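PDB 5MPT: citrinin polyketide synthase from Monascus purpureus, which builds the keto-aldehyde precursor of the mycotoxin citrinin from malonyl-CoA units, the part modelled here being its C-methyltransferase (CMeT) domain. Local coordinates for residues A[211-216]-A[265-270]; A[286-289]-A[293-296]. One frame throughout, in Å; residues are numbered along the deposited sequence. Where two conformers were deposited one is given.

Interaction 1 of 2, residues A[211-216]-A[265-270]. With SAH (S-adenosyl-L-homocysteine), chain B.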
ATOM      1  N   LEU A 211       5.443  10.814 -14.147  1.00 18.16           N
ATOM      2  CA  LEU A 211       5.894   9.430 -14.191  1.00 18.37           C
ATOM      3  C   LEU A 211       5.371   8.703 -12.963  1.00 19.49           C
ATOM      4  O   LEU A 211       5.591   9.146 -11.829  1.00 19.11           O
ATOM      5  CB  LEU A 211       7.416   9.346 -14.259  1.00 19.54           C
ATOM      6  CG  LEU A 211       8.011   7.944 -14.483  1.00 20.39           C
ATOM      7  CD1 LEU A 211       9.233   8.053 -15.408  1.00 20.83           C
ATOM      8  CD2 LEU A 211       8.367   7.319 -13.165  1.00 20.06           C
ATOM      9  N   GLU A 212       4.704   7.588 -13.184  1.00 20.91           N
ATOM     10  CA  GLU A 212       4.184   6.775 -12.098  1.00 21.89           C
ATOM     11  C   GLU A 212       5.082   5.558 -11.923  1.00 20.53           C
ATOM     12  O   GLU A 212       5.297   4.792 -12.869  1.00 22.35           O
ATOM     13  CB  GLU A 212       2.733   6.360 -12.350  1.00 22.49           C
ATOM     14  CG  GLU A 212       2.179   5.550 -11.202  1.00 23.88           C
ATOM     15  CD  GLU A 212       0.759   5.092 -11.393  1.00 23.47           C
ATOM     16  OE1 GLU A 212       0.184   5.323 -12.475  1.00 22.42           O
ATOM     17  OE2 GLU A 212       0.243   4.454 -10.452  1.00 23.64           O
ATOM     18  N   MET A 213       5.616   5.407 -10.720  1.00 20.17           N
ATOM     19  CA  MET A 213       6.379   4.223 -10.375  0.73 20.63           C
ATOM     20  C   MET A 213       5.490   3.219  -9.666  1.00 18.10           C
ATOM     21  O   MET A 213       4.510   3.574  -9.019  1.00 20.00           O
ATOM     22  CB  MET A 213       7.561   4.590  -9.491  0.73 21.72           C
ATOM     23  CG  MET A 213       8.495   5.550 -10.204  0.73 24.81           C
ATOM     24  SD  MET A 213       9.964   5.892  -9.250  0.73 33.15           S
ATOM     25  CE  MET A 213      11.165   6.130 -10.550  0.73 32.68           C
ATOM     26  N   GLY A 214       5.852   1.953  -9.833  1.00 19.02           N
ATOM     27  CA  GLY A 214       5.102   0.884  -9.170  1.00 19.89           C
ATOM     28  C   GLY A 214       3.628   0.925  -9.498  1.00 21.43           C
ATOM     29  O   GLY A 214       2.776   0.598  -8.652  1.00 22.50           O
ATOM     30  N   ALA A 215       3.300   1.285 -10.736  1.00 21.52           N
ATOM     31  CA  ALA A 215       1.905   1.500 -11.099  1.00 24.04           C
ATOM     32  C   ALA A 215       1.107   0.210 -11.050  1.00 23.41           C
ATOM     33  O   ALA A 215      -0.121   0.246 -10.884  1.00 24.57           O
ATOM     34  CB  ALA A 215       1.825   2.126 -12.494  1.00 26.33           C
ATOM     35  N   GLY A 216       1.778  -0.923 -11.183  1.00 25.29           N
ATOM     36  CA  GLY A 216       1.170  -2.211 -10.974  1.00 25.16           C
ATOM     37  C   GLY A 216      -0.117  -2.428 -11.732  1.00 26.18           C
ATOM     38  O   GLY A 216      -0.137  -2.367 -12.968  1.00 28.69           O
ATOM     39  N   VAL A 265      10.449   0.064 -15.178  1.00 31.58           N
ATOM     40  CA  VAL A 265      11.414   0.879 -14.445  1.00 28.47           C
ATOM     41  C   VAL A 265      11.545   0.321 -13.039  1.00 26.69           C
ATOM     42  O   VAL A 265      10.541   0.096 -12.356  1.00 26.39           O
ATOM     43  CB  VAL A 265      11.015   2.364 -14.386  1.00 26.62           C
ATOM     44  CG1 VAL A 265      11.971   3.139 -13.462  1.00 23.02           C
ATOM     45  CG2 VAL A 265      10.987   2.949 -15.772  1.00 28.96           C
ATOM     46  N   ASN A 266      12.777   0.115 -12.602  1.00 25.14           N
ATOM     47  CA  ASN A 266      13.068  -0.364 -11.258  1.00 23.84           C
ATOM     48  C   ASN A 266      13.467   0.823 -10.393  1.00 22.69           C
ATOM     49  O   ASN A 266      14.445   1.522 -10.704  1.00 25.48           O
ATOM     50  CB  ASN A 266      14.187  -1.400 -11.315  1.00 22.91           C
ATOM     51  CG  ASN A 266      14.488  -2.027  -9.972  1.00 23.51           C
ATOM     52  OD1 ASN A 266      14.152  -1.507  -8.917  1.00 26.11           O
ATOM     53  ND2 ASN A 266      15.220  -3.136 -10.020  1.00 23.56           N
ATOM     54  N   ILE A 267      12.647   1.104  -9.378  1.00 20.29           N
ATOM     55  CA  ILE A 267      12.880   2.181  -8.418  1.00 20.87           C
ATOM     56  C   ILE A 267      14.278   2.139  -7.842  1.00 21.35           C
ATOM     57  O   ILE A 267      14.855   3.197  -7.544  1.00 22.35           O
ATOM     58  CB  ILE A 267      11.832   2.110  -7.296  1.00 20.17           C
ATOM     59  CG1 ILE A 267      10.438   2.318  -7.883  1.00 21.15           C
ATOM     60  CG2 ILE A 267      12.152   3.098  -6.158  1.00 20.27           C
ATOM     61  CD1 ILE A 267       9.281   1.885  -6.979  1.00 21.64           C
ATOM     62  N   GLU A 268      14.853   0.929  -7.671  1.00 22.83           N
ATOM     63  CA  GLU A 268      16.160   0.795  -7.029  1.00 22.54           C
ATOM     64  C   GLU A 268      17.310   1.121  -7.968  1.00 22.90           C
ATOM     65  O   GLU A 268      18.428   1.349  -7.490  1.00 22.69           O
ATOM     66  CB  GLU A 268      16.365  -0.631  -6.488  1.00 23.23           C
ATOM     67  CG  GLU A 268      15.379  -0.977  -5.399  1.00 23.89           C
ATOM     68  CD  GLU A 268      15.718  -2.244  -4.629  1.00 24.97           C
ATOM     69  OE1 GLU A 268      16.842  -2.785  -4.814  1.00 24.84           O
ATOM     70  OE2 GLU A 268      14.863  -2.691  -3.839  1.00 26.96           O
ATOM     71  N   SER A 269      17.063   1.133  -9.288  1.00 22.79           N
ATOM     72  CA  SER A 269      18.135   1.351 -10.262  1.00 24.04           C
ATOM     73  C   SER A 269      18.504   2.826 -10.402  1.00 22.98           C
ATOM     74  O   SER A 269      17.661   3.701 -10.323  1.00 24.84           O
ATOM     75  CB  SER A 269      17.719   0.844 -11.634  1.00 26.09           C
ATOM     76  OG  SER A 269      17.512  -0.552 -11.623  1.00 30.49           O
ATOM     77  N   PRO A 270      19.770   3.128 -10.660  1.00 24.49           N
ATOM     78  CA  PRO A 270      20.113   4.477 -11.075  1.00 26.07           C
ATOM     79  C   PRO A 270      19.370   4.834 -12.347  1.00 26.90           C
ATOM     80  O   PRO A 270      19.150   3.977 -13.221  1.00 30.28           O
ATOM     81  CB  PRO A 270      21.627   4.395 -11.300  1.00 29.52           C
ATOM     82  CG  PRO A 270      21.873   2.959 -11.542  1.00 30.60           C
ATOM     83  CD  PRO A 270      20.943   2.238 -10.691  1.00 27.33           C
TER
HETATM   84  N   SAH B2201       0.497   0.952  -7.121  1.00 23.29           N
HETATM   85  CA  SAH B2201       0.097  -0.481  -7.000  1.00 23.82           C
HETATM   86  CB  SAH B2201      -0.262  -1.000  -5.613  1.00 24.69           C
HETATM   87  CG  SAH B2201       0.923  -1.234  -4.692  1.00 24.25           C
HETATM   88  SD  SAH B2201       1.611  -2.869  -5.127  1.00 25.90           S
HETATM   89  C   SAH B2201      -1.136  -0.698  -7.922  1.00 24.99           C
HETATM   90  O   SAH B2201      -1.212  -1.942  -8.347  1.00 26.98           O
HETATM   91  OXT SAH B2201      -1.948   0.154  -8.184  1.00 24.69           O
HETATM   92  C5' SAH B2201       3.383  -2.524  -5.278  1.00 25.52           C
HETATM   93  C4' SAH B2201       3.739  -2.388  -6.744  1.00 24.83           C
HETATM   94  O4' SAH B2201       5.126  -1.985  -6.763  1.00 27.15           O
HETATM   95  C3' SAH B2201       3.643  -3.680  -7.567  1.00 25.50           C
HETATM   96  O3' SAH B2201       3.025  -3.341  -8.804  1.00 23.61           O
HETATM   97  C2' SAH B2201       5.112  -4.102  -7.743  1.00 26.24           C
HETATM   98  O2' SAH B2201       5.348  -4.767  -8.982  1.00 26.86           O
HETATM   99  C1' SAH B2201       5.809  -2.746  -7.728  1.00 26.67           C
HETATM  100  N9  SAH B2201       7.221  -2.757  -7.366  1.00 24.65           N
HETATM  101  C8  SAH B2201       7.842  -3.498  -6.397  1.00 25.96           C
HETATM  102  N7  SAH B2201       9.141  -3.327  -6.338  1.00 25.94           N
HETATM  103  C5  SAH B2201       9.395  -2.408  -7.348  1.00 23.73           C
HETATM  104  C6  SAH B2201      10.583  -1.809  -7.812  1.00 23.80           C
HETATM  105  N6  SAH B2201      11.800  -2.083  -7.326  1.00 23.45           N
HETATM  106  N1  SAH B2201      10.481  -0.934  -8.830  1.00 23.82           N
HETATM  107  C2  SAH B2201       9.277  -0.676  -9.348  1.00 22.92           C
HETATM  108  N3  SAH B2201       8.089  -1.169  -8.996  1.00 22.76           N
HETATM  109  C4  SAH B2201       8.219  -2.043  -7.983  1.00 23.11           C
HETATM  110  O   HOH W   1       8.250   1.705 -11.604  1.00 26.40           O
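In the Rossmann-like fold of class I methyltransferases, the glycine-rich loop after the first strand and the loop after strand 260-264 hold opposite ends of the cofactor, and here Met213 meets Val265 and Ile267 beside the adenine end of the S-adenosylhomocysteine pocket. Met213 CB, at the end of strand 208-213, packs 4.0 Å from Ile267 CG1. Two conformers of Met213 were modelled; in the one described, CG stands beside the backbone N (chi1 -61°), a turn that carries the thioether across the side chain of Ile267, where SD lies 3.9 Å from CG1. In that conformer Met213 CE comes within 4.3 Å of Val265 CG1. A water bridges the two backbones: it accepts from Gly214 N and donates to Val265 O, at 3.0 and 2.9 Å. Gly214 has positive phi, and its O takes a hydrogen bond from the amino N of the ligand.

The second loop reads the adenine edge. Ile267 N donates to SAH N1 at 165°, while the end of Ile267 lies over a face of the base, with CD1 3.5 Å from C2. Asn266 OD1 accepts from the exocyclic N6 of SAH at 2.9 Å. That same oxygen closes an Asx turn, taking Glu268 N at 2.8 Å from above the amide plane, 41° out of it.

Interaction 2 of 2, residues A[286-289]-A[293-296]. With SAH (S-adenosyl-L-homocysteine), chain B.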
ATOM      1  N   ASN A 286       2.363   2.996  -2.729  1.00 18.33           N
ATOM      2  CA  ASN A 286       2.659   1.792  -1.948  1.00 18.74           C
ATOM      3  C   ASN A 286       3.620   0.861  -2.664  1.00 20.46           C
ATOM      4  O   ASN A 286       3.513  -0.372  -2.590  1.00 18.99           O
ATOM      5  CB  ASN A 286       1.369   1.107  -1.532  1.00 19.22           C
ATOM      6  CG  ASN A 286       0.811   1.747  -0.291  1.00 17.48           C
ATOM      7  OD1 ASN A 286       1.553   1.968   0.686  1.00 19.11           O
ATOM      8  ND2 ASN A 286      -0.453   2.119  -0.314  1.00 16.59           N
ATOM      9  N   CYS A 287       4.608   1.448  -3.284  1.00 20.48           N
ATOM     10  CA  CYS A 287       5.674   0.700  -3.925  1.00 20.08           C
ATOM     11  C   CYS A 287       7.049   1.041  -3.384  1.00 21.35           C
ATOM     12  O   CYS A 287       7.907   0.153  -3.317  1.00 19.80           O
ATOM     13  CB  CYS A 287       5.655   0.919  -5.442  1.00 19.27           C
ATOM     14  SG  CYS A 287       5.821   2.679  -5.885  1.00 25.25           S
ATOM     15  N   VAL A 288       7.292   2.281  -2.966  1.00 22.24           N
ATOM     16  CA  VAL A 288       8.652   2.626  -2.558  1.00 21.41           C
ATOM     17  C   VAL A 288       9.016   1.899  -1.251  1.00 22.63           C
ATOM     18  O   VAL A 288      10.169   1.511  -1.041  1.00 23.44           O
ATOM     19  CB  VAL A 288       8.810   4.156  -2.465  1.00 21.58           C
ATOM     20  CG1 VAL A 288      10.187   4.524  -1.905  1.00 24.71           C
ATOM     21  CG2 VAL A 288       8.624   4.820  -3.849  1.00 20.89           C
ATOM     22  N   HIS A 289       8.047   1.657  -0.373  1.00 22.14           N
ATOM     23  CA  HIS A 289       8.347   0.894   0.836  1.00 21.38           C
ATOM     24  C   HIS A 289       8.838  -0.503   0.525  1.00 21.76           C
ATOM     25  O   HIS A 289       9.503  -1.105   1.379  1.00 23.83           O
ATOM     26  CB  HIS A 289       7.137   0.826   1.768  1.00 20.85           C
ATOM     27  CG  HIS A 289       5.966   0.061   1.241  1.00 21.69           C
ATOM     28  ND1 HIS A 289       4.752   0.666   1.022  1.00 20.74           N
ATOM     29  CD2 HIS A 289       5.775  -1.256   0.994  1.00 21.03           C
ATOM     30  CE1 HIS A 289       3.872  -0.234   0.621  1.00 19.88           C
ATOM     31  NE2 HIS A 289       4.462  -1.416   0.610  1.00 21.34           N
ATOM     32  N   ASN A 293      16.115  -0.181   0.277  1.00 22.87           N
ATOM     33  CA  ASN A 293      16.795   0.905   0.976  1.00 25.60           C
ATOM     34  C   ASN A 293      16.116   2.199   0.570  1.00 26.02           C
ATOM     35  O   ASN A 293      16.124   2.564  -0.607  1.00 26.00           O
ATOM     36  CB  ASN A 293      18.300   0.922   0.645  1.00 26.81           C
ATOM     37  CG  ASN A 293      19.049   2.070   1.336  1.00 31.98           C
ATOM     38  OD1 ASN A 293      18.689   3.249   1.200  1.00 30.49           O
ATOM     39  ND2 ASN A 293      20.110   1.727   2.066  1.00 39.06           N
ATOM     40  N   LEU A 294      15.453   2.848   1.532  1.00 26.14           N
ATOM     41  CA  LEU A 294      14.629   4.000   1.194  1.00 24.48           C
ATOM     42  C   LEU A 294      15.471   5.183   0.753  1.00 25.26           C
ATOM     43  O   LEU A 294      15.053   5.951  -0.124  1.00 25.74           O
ATOM     44  CB  LEU A 294      13.750   4.374   2.384  1.00 23.28           C
ATOM     45  CG  LEU A 294      12.702   3.333   2.759  1.00 24.46           C
ATOM     46  CD1 LEU A 294      11.805   3.884   3.853  1.00 26.88           C
ATOM     47  CD2 LEU A 294      11.839   2.875   1.560  1.00 23.00           C
ATOM     48  N   GLU A 295      16.649   5.362   1.353  1.00 27.73           N
ATOM     49  CA  GLU A 295      17.562   6.424   0.908  1.00 32.01           C
ATOM     50  C   GLU A 295      17.937   6.261  -0.558  1.00 28.29           C
ATOM     51  O   GLU A 295      17.886   7.221  -1.348  1.00 24.98           O
ATOM     52  CB  GLU A 295      18.829   6.422   1.755  1.00 41.50           C
ATOM     53  CG  GLU A 295      18.667   7.006   3.143  1.00 52.29           C
ATOM     54  CD  GLU A 295      19.996   7.192   3.853  1.00 63.12           C
ATOM     55  OE1 GLU A 295      21.036   7.264   3.159  1.00 64.55           O
ATOM     56  OE2 GLU A 295      19.989   7.264   5.102  1.00 69.27           O
ATOM     57  N   ILE A 296      18.359   5.062  -0.934  1.00 33.42           N
ATOM     58  CA  ILE A 296      18.744   4.813  -2.319  0.91 35.70           C
ATOM     59  C   ILE A 296      17.557   5.032  -3.244  1.00 31.89           C
ATOM     60  O   ILE A 296      17.674   5.693  -4.284  1.00 28.12           O
ATOM     61  CB  ILE A 296      19.333   3.390  -2.456  0.91 41.33           C
ATOM     62  CG1 ILE A 296      20.659   3.308  -1.710  0.91 41.58           C
ATOM     63  CG2 ILE A 296      19.472   2.981  -3.911  0.91 37.42           C
ATOM     64  CD1 ILE A 296      21.234   1.894  -1.650  0.91 40.42           C
TER
HETATM   65  N   SAH B2201       0.497   0.952  -7.121  1.00 23.29           N
HETATM   66  CA  SAH B2201       0.097  -0.481  -7.000  1.00 23.82           C
HETATM   67  CB  SAH B2201      -0.262  -1.000  -5.613  1.00 24.69           C
HETATM   68  CG  SAH B2201       0.923  -1.234  -4.692  1.00 24.25           C
HETATM   69  SD  SAH B2201       1.611  -2.869  -5.127  1.00 25.90           S
HETATM   70  C   SAH B2201      -1.136  -0.698  -7.922  1.00 24.99           C
HETATM   71  O   SAH B2201      -1.212  -1.942  -8.347  1.00 26.98           O
HETATM   72  OXT SAH B2201      -1.948   0.154  -8.184  1.00 24.69           O
HETATM   73  C5' SAH B2201       3.383  -2.524  -5.278  1.00 25.52           C
HETATM   74  C4' SAH B2201       3.739  -2.388  -6.744  1.00 24.83           C
HETATM   75  O4' SAH B2201       5.126  -1.985  -6.763  1.00 27.15           O
HETATM   76  C3' SAH B2201       3.643  -3.680  -7.567  1.00 25.50           C
HETATM   77  O3' SAH B2201       3.025  -3.341  -8.804  1.00 23.61           O
HETATM   78  C2' SAH B2201       5.112  -4.102  -7.743  1.00 26.24           C
HETATM   79  O2' SAH B2201       5.348  -4.767  -8.982  1.00 26.86           O
HETATM   80  C1' SAH B2201       5.809  -2.746  -7.728  1.00 26.67           C
HETATM   81  N9  SAH B2201       7.221  -2.757  -7.366  1.00 24.65           N
HETATM   82  C8  SAH B2201       7.842  -3.498  -6.397  1.00 25.96           C
HETATM   83  N7  SAH B2201       9.141  -3.327  -6.338  1.00 25.94           N
HETATM   84  C5  SAH B2201       9.395  -2.408  -7.348  1.00 23.73           C
HETATM   85  C6  SAH B2201      10.583  -1.809  -7.812  1.00 23.80           C
HETATM   86  N6  SAH B2201      11.800  -2.083  -7.326  1.00 23.45           N
HETATM   87  N1  SAH B2201      10.481  -0.934  -8.830  1.00 23.82           N
HETATM   88  C2  SAH B2201       9.277  -0.676  -9.348  1.00 22.92           C
HETATM   89  N3  SAH B2201       8.089  -1.169  -8.996  1.00 22.76           N
HETATM   90  C4  SAH B2201       8.219  -2.043  -7.983  1.00 23.11           C
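Leu294 reaches across to the Val288 turn with one methyl, CD2, and the two side chains meet at a slant rather than lying alongside each other. With CG beside the backbone N (chi1 -66°), Leu294 sends CD2 back toward the preceding turn, where it lies 3.4 Å from Val288 O and 4.1 Å from His289 CA. The meeting of side chains is lighter, Val288 CG1 standing 4.2 Å from Leu294 CD2. The leucine thus packs mainly on backbone, behind the catalytic His289, whose CB points away from it. The imidazole has the amide carbon of Asn286 at its edge, in the ring plane, and its ND1 is hydrogen-bonded to Glu315, another catalytic residue. On the ligand side, Cys287 CB touches SAH O4' at 3.2 Å. Asn293 caps the incoming helix: its OD1 accepts from Ile296 N at 2.8 Å, nearly straight at 167° though tilted out of the amide plane. The contact therefore joins the loop after strand 279-285 to the first turn of helix 294-304, with Trp350 of helix 347-356 touching both Val288 and Leu294 and strand 309-316 packing against Val288.

From the N terminus, strand 208-213 runs into its glycine-rich loop, and interaction 1 closes a span of 48 residues holding helices 221-231 and 244-253 and strands 235-241 and 260-264. The chain then returns to the sheet as strand 279-285, beside strand 208-213, before interaction 2 closes a short turn of three residues into helix 294-304. The two contacts follow in series, neither nesting nor crossing, with centres about 10 Å apart. Cys287 joins them: its SG lies 3.7 Å from Ile267 CD1 and 3.5 Å from Met213 O. Both line the S-adenosylhomocysteine pocket, and interaction 2 also holds the catalytic His289, two residues beyond Cys287.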